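PDB 7CHU: putative pectin lyase, which is the trimeric tailspike of a thermophilic bacteriophage, probably recognising the host cell surface and perhaps cleaving its polysaccharides. Local coordinates for residues N423-F434 and G450-V461. Numbering follows the deposited sequence.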
loop_
_atom_site.group_PDB
_atom_site.type_symbol
_atom_site.label_atom_id
_atom_site.label_comp_id
_atom_site.label_asym_id
_atom_site.label_seq_id
_atom_site.Cartn_x
_atom_site.Cartn_y
_atom_site.Cartn_z
ATOM N N ASN A 423 -29.958 -23.605 9.615
ATOM C CA ASN A 423 -31.191 -22.873 9.409
ATOM C C ASN A 423 -31.144 -22.034 8.143
ATOM O O ASN A 423 -30.083 -21.656 7.647
ATOM C CB ASN A 423 -31.483 -21.968 10.606
ATOM C CG ASN A 423 -31.524 -22.732 11.901
ATOM O OD1 ASN A 423 -30.832 -22.396 12.859
ATOM N ND2 ASN A 423 -32.347 -23.757 11.944
ATOM N N PHE A 424 -32.329 -21.728 7.645
ATOM C CA PHE A 424 -32.526 -20.773 6.566
ATOM C C PHE A 424 -33.194 -19.543 7.160
ATOM O O PHE A 424 -34.297 -19.641 7.707
ATOM C CB PHE A 424 -33.378 -21.391 5.455
ATOM C CG PHE A 424 -32.721 -22.572 4.780
ATOM C CD1 PHE A 424 -31.669 -22.378 3.891
ATOM C CD2 PHE A 424 -33.147 -23.872 5.037
ATOM C CE1 PHE A 424 -31.049 -23.474 3.254
ATOM C CE2 PHE A 424 -32.537 -24.964 4.414
ATOM C CZ PHE A 424 -31.474 -24.757 3.522
ATOM N N ILE A 425 -32.526 -18.394 7.064
ATOM C CA ILE A 425 -32.975 -17.166 7.711
ATOM C C ILE A 425 -33.634 -16.265 6.678
ATOM O O ILE A 425 -33.091 -16.063 5.588
ATOM C CB ILE A 425 -31.799 -16.448 8.394
ATOM C CG1 ILE A 425 -31.257 -17.336 9.517
ATOM C CG2 ILE A 425 -32.238 -15.073 8.882
ATOM C CD1 ILE A 425 -30.185 -16.680 10.364
ATOM N N GLN A 426 -34.805 -15.743 7.012
ATOM C CA GLN A 426 -35.552 -14.794 6.197
ATOM C C GLN A 426 -35.343 -13.406 6.783
ATOM O O GLN A 426 -35.931 -13.088 7.832
ATOM C CB GLN A 426 -37.047 -15.153 6.181
ATOM C CG GLN A 426 -37.895 -14.290 5.272
ATOM C CD GLN A 426 -39.370 -14.713 5.287
ATOM O OE1 GLN A 426 -40.137 -14.316 6.169
ATOM N NE2 GLN A 426 -39.762 -15.526 4.317
ATOM N N PRO A 427 -34.535 -12.544 6.152
ATOM C CA PRO A 427 -34.210 -11.246 6.776
ATOM C C PRO A 427 -35.395 -10.311 6.914
ATOM O O PRO A 427 -35.578 -9.711 7.980
ATOM C CB PRO A 427 -33.147 -10.669 5.829
ATOM C CG PRO A 427 -32.608 -11.802 5.116
ATOM C CD PRO A 427 -33.730 -12.776 4.945
ATOM N N LYS A 428 -36.198 -10.146 5.856
ATOM C CA LYS A 428 -37.374 -9.276 5.879
ATOM C C LYS A 428 -38.624 -10.134 6.039
ATOM O O LYS A 428 -39.028 -10.832 5.102
ATOM C CB LYS A 428 -37.460 -8.430 4.610
ATOM C CG LYS A 428 -38.668 -7.485 4.588
ATOM C CD LYS A 428 -38.430 -6.339 3.624
ATOM C CE LYS A 428 -39.407 -5.183 3.836
ATOM N NZ LYS A 428 -39.045 -4.009 2.996
ATOM N N GLY A 429 -39.253 -10.056 7.217
ATOM C CA GLY A 429 -40.345 -10.957 7.555
ATOM C C GLY A 429 -41.635 -10.699 6.806
ATOM O O GLY A 429 -42.517 -11.565 6.797
ATOM N N THR A 430 -41.775 -9.532 6.180
ATOM C CA THR A 430 -43.001 -9.216 5.457
ATOM C C THR A 430 -42.977 -9.682 4.012
ATOM O O THR A 430 -44.000 -9.554 3.327
ATOM C CB THR A 430 -43.298 -7.701 5.481
ATOM O OG1 THR A 430 -42.186 -6.971 4.950
ATOM C CG2 THR A 430 -43.592 -7.214 6.902
ATOM N N ASN A 431 -41.847 -10.218 3.530
ATOM C CA ASN A 431 -41.723 -10.646 2.142
ATOM C C ASN A 431 -41.479 -12.147 2.082
ATOM O O ASN A 431 -40.900 -12.733 2.999
ATOM C CB ASN A 431 -40.590 -9.916 1.423
ATOM C CG ASN A 431 -40.821 -8.405 1.341
ATOM O OD1 ASN A 431 -41.929 -7.920 1.549
ATOM N ND2 ASN A 431 -39.760 -7.661 1.055
ATOM N N ALA A 432 -41.933 -12.764 0.991
ATOM C CA ALA A 432 -41.612 -14.159 0.709
ATOM C C ALA A 432 -40.109 -14.320 0.440
ATOM O O ALA A 432 -39.339 -13.355 0.445
ATOM C CB ALA A 432 -42.432 -14.653 -0.483
ATOM N N SER A 433 -39.688 -15.563 0.193
ATOM C CA SER A 433 -38.318 -15.863 -0.187
ATOM C C SER A 433 -38.347 -16.801 -1.384
ATOM O O SER A 433 -39.208 -17.684 -1.454
ATOM C CB SER A 433 -37.564 -16.527 0.960
ATOM O OG SER A 433 -37.766 -15.814 2.165
ATOM N N PHE A 434 -37.418 -16.611 -2.321
ATOM C CA PHE A 434 -37.302 -17.501 -3.472
ATOM C C PHE A 434 -35.833 -17.647 -3.820
ATOM O O PHE A 434 -35.029 -16.763 -3.525
ATOM C CB PHE A 434 -38.079 -16.986 -4.691
ATOM C CG PHE A 434 -39.555 -17.168 -4.565
ATOM C CD1 PHE A 434 -40.148 -18.393 -4.900
ATOM C CD2 PHE A 434 -40.346 -16.138 -4.099
ATOM C CE1 PHE A 434 -41.512 -18.571 -4.753
ATOM C CE2 PHE A 434 -41.736 -16.299 -3.935
ATOM C CZ PHE A 434 -42.324 -17.501 -4.278
ATOM N N GLY A 450 -38.750 -21.934 -2.415
ATOM C CA GLY A 450 -39.445 -20.749 -1.940
ATOM C C GLY A 450 -40.125 -20.957 -0.603
ATOM O O GLY A 450 -40.268 -22.086 -0.121
ATOM N N ALA A 451 -40.543 -19.841 -0.005
ATOM C CA ALA A 451 -41.203 -19.850 1.293
ATOM C C ALA A 451 -42.065 -18.601 1.420
ATOM O O ALA A 451 -41.746 -17.543 0.860
ATOM C CB ALA A 451 -40.188 -19.919 2.441
ATOM N N ASN A 452 -43.165 -18.733 2.157
ATOM C CA ASN A 452 -43.993 -17.566 2.423
ATOM C C ASN A 452 -43.304 -16.602 3.391
ATOM O O ASN A 452 -42.376 -16.960 4.117
ATOM C CB ASN A 452 -45.343 -17.982 3.012
ATOM C CG ASN A 452 -46.346 -18.328 1.950
ATOM O OD1 ASN A 452 -46.839 -19.446 1.898
ATOM N ND2 ASN A 452 -46.636 -17.377 1.084
ATOM N N ALA A 453 -43.792 -15.363 3.404
ATOM C CA ALA A 453 -43.376 -14.412 4.425
ATOM C C ALA A 453 -43.685 -14.961 5.809
ATOM O O ALA A 453 -44.799 -15.420 6.075
ATOM C CB ALA A 453 -44.075 -13.071 4.222
ATOM N N SER A 454 -42.676 -14.939 6.681
ATOM C CA SER A 454 -42.805 -15.431 8.050
ATOM C C SER A 454 -43.542 -14.474 8.982
ATOM O O SER A 454 -44.118 -14.932 9.971
ATOM C CB SER A 454 -41.413 -15.708 8.633
ATOM O OG SER A 454 -40.840 -14.478 9.060
ATOM N N GLY A 455 -43.513 -13.172 8.715
ATOM C CA GLY A 455 -44.015 -12.194 9.655
ATOM C C GLY A 455 -42.982 -11.625 10.613
ATOM O O GLY A 455 -43.250 -10.599 11.248
ATOM N N THR A 456 -41.802 -12.227 10.722
ATOM C CA THR A 456 -40.807 -11.794 11.698
ATOM C C THR A 456 -39.443 -11.680 11.036
ATOM O O THR A 456 -38.964 -12.648 10.438
ATOM C CB THR A 456 -40.747 -12.775 12.878
ATOM O OG1 THR A 456 -42.035 -12.837 13.498
ATOM C CG2 THR A 456 -39.710 -12.334 13.908
ATOM N N ASP A 457 -38.822 -10.502 11.124
ATOM C CA ASP A 457 -37.501 -10.339 10.532
ATOM C C ASP A 457 -36.510 -11.313 11.159
ATOM O O ASP A 457 -36.558 -11.592 12.362
ATOM C CB ASP A 457 -36.985 -8.904 10.698
ATOM C CG ASP A 457 -37.835 -7.874 9.978
ATOM O OD1 ASP A 457 -38.514 -8.204 8.982
ATOM O OD2 ASP A 457 -37.792 -6.700 10.407
ATOM N N ASN A 458 -35.617 -11.843 10.323
ATOM C CA ASN A 458 -34.500 -12.699 10.746
ATOM C C ASN A 458 -34.952 -14.022 11.362
ATOM O O ASN A 458 -34.192 -14.655 12.097
ATOM C CB ASN A 458 -33.558 -11.954 11.701
ATOM C CG ASN A 458 -32.829 -10.811 11.020
ATOM O OD1 ASN A 458 -32.377 -10.943 9.884
ATOM N ND2 ASN A 458 -32.700 -9.686 11.715
ATOM N N SER A 459 -36.164 -14.474 11.037
ATOM C CA SER A 459 -36.707 -15.729 11.538
ATOM C C SER A 459 -36.253 -16.930 10.690
ATOM O O SER A 459 -35.786 -16.793 9.557
ATOM C CB SER A 459 -38.232 -15.662 11.556
ATOM O OG SER A 459 -38.752 -15.773 10.245
ATOM N N ASN A 460 -36.414 -18.127 11.254
ATOM C CA ASN A 460 -36.098 -19.365 10.551
ATOM C C ASN A 460 -37.296 -19.816 9.732
ATOM O O ASN A 460 -38.424 -19.834 10.231
ATOM C CB ASN A 460 -35.698 -20.467 11.535
ATOM C CG ASN A 460 -34.396 -20.163 12.235
ATOM O OD1 ASN A 460 -33.569 -19.405 11.720
ATOM N ND2 ASN A 460 -34.198 -20.749 13.414
ATOM N N VAL A 461 -37.048 -20.171 8.471
ATOM C CA VAL A 461 -38.107 -20.634 7.580
ATOM C C VAL A 461 -37.728 -21.981 6.965
ATOM O O VAL A 461 -36.566 -22.396 6.964
ATOM C CB VAL A 461 -38.415 -19.606 6.468
ATOM C CG1 VAL A 461 -38.918 -18.311 7.074
ATOM C CG2 VAL A 461 -37.170 -19.354 5.596
HETATM O O HOH W 1 -34.719 -22.939 8.714
HETATM O O HOH W 2 -32.936 -8.362 8.687
#
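Ile-425 faces Asn-460 as an antiparallel, non-hydrogen-bonded pair where strand 423-426 meets 459-461, and at the other end of both segments Ser-433 and Ala-451 form a hydrogen-bonded antiparallel pair; between them the two loops run alongside each other. Buried Gln-426 bridges the loops with its side-chain amide. Gln-426 CG lies anti to the backbone N (chi1 -175°) and the chain continues extended, which carries the amide across to 452-454. There Gln-426 OE1 accepts from Ser-454 N at 2.7 Å, in the carbonyl plane on a lone pair, while Gln-426 NE2 donates to Asn-452 O at 3.0 Å and to Ser-433 OG at 2.9 Å. Both acceptors lie close to the amide plane, so three bonds fix the flat group's rotation. Ser-433 OG is held in turn by Asn-416. Farther along, Asp-457 OD1 receives Gly-429 N almost straight at 2.7 Å through its anti lone pair, and Gly-429 O accepts from Gly-455 N at 2.7 Å. On the exposed side, the amides of Asn-423 and Asn-460 stack with planes 22° apart. Ser-454 OG accepts from Thr-456 N at 3.0 Å, forming an ST turn, and a type II turn follows from Thr-456 to Ser-459. Asn-452 packs against Leu-471 of the second subunit. The loops 427-432 and 452-458 thus lie side by side at one end of the antiparallel hairpin 433-438/446-451, in the beta-structured region that follows the parallel beta-helix of this tailspike.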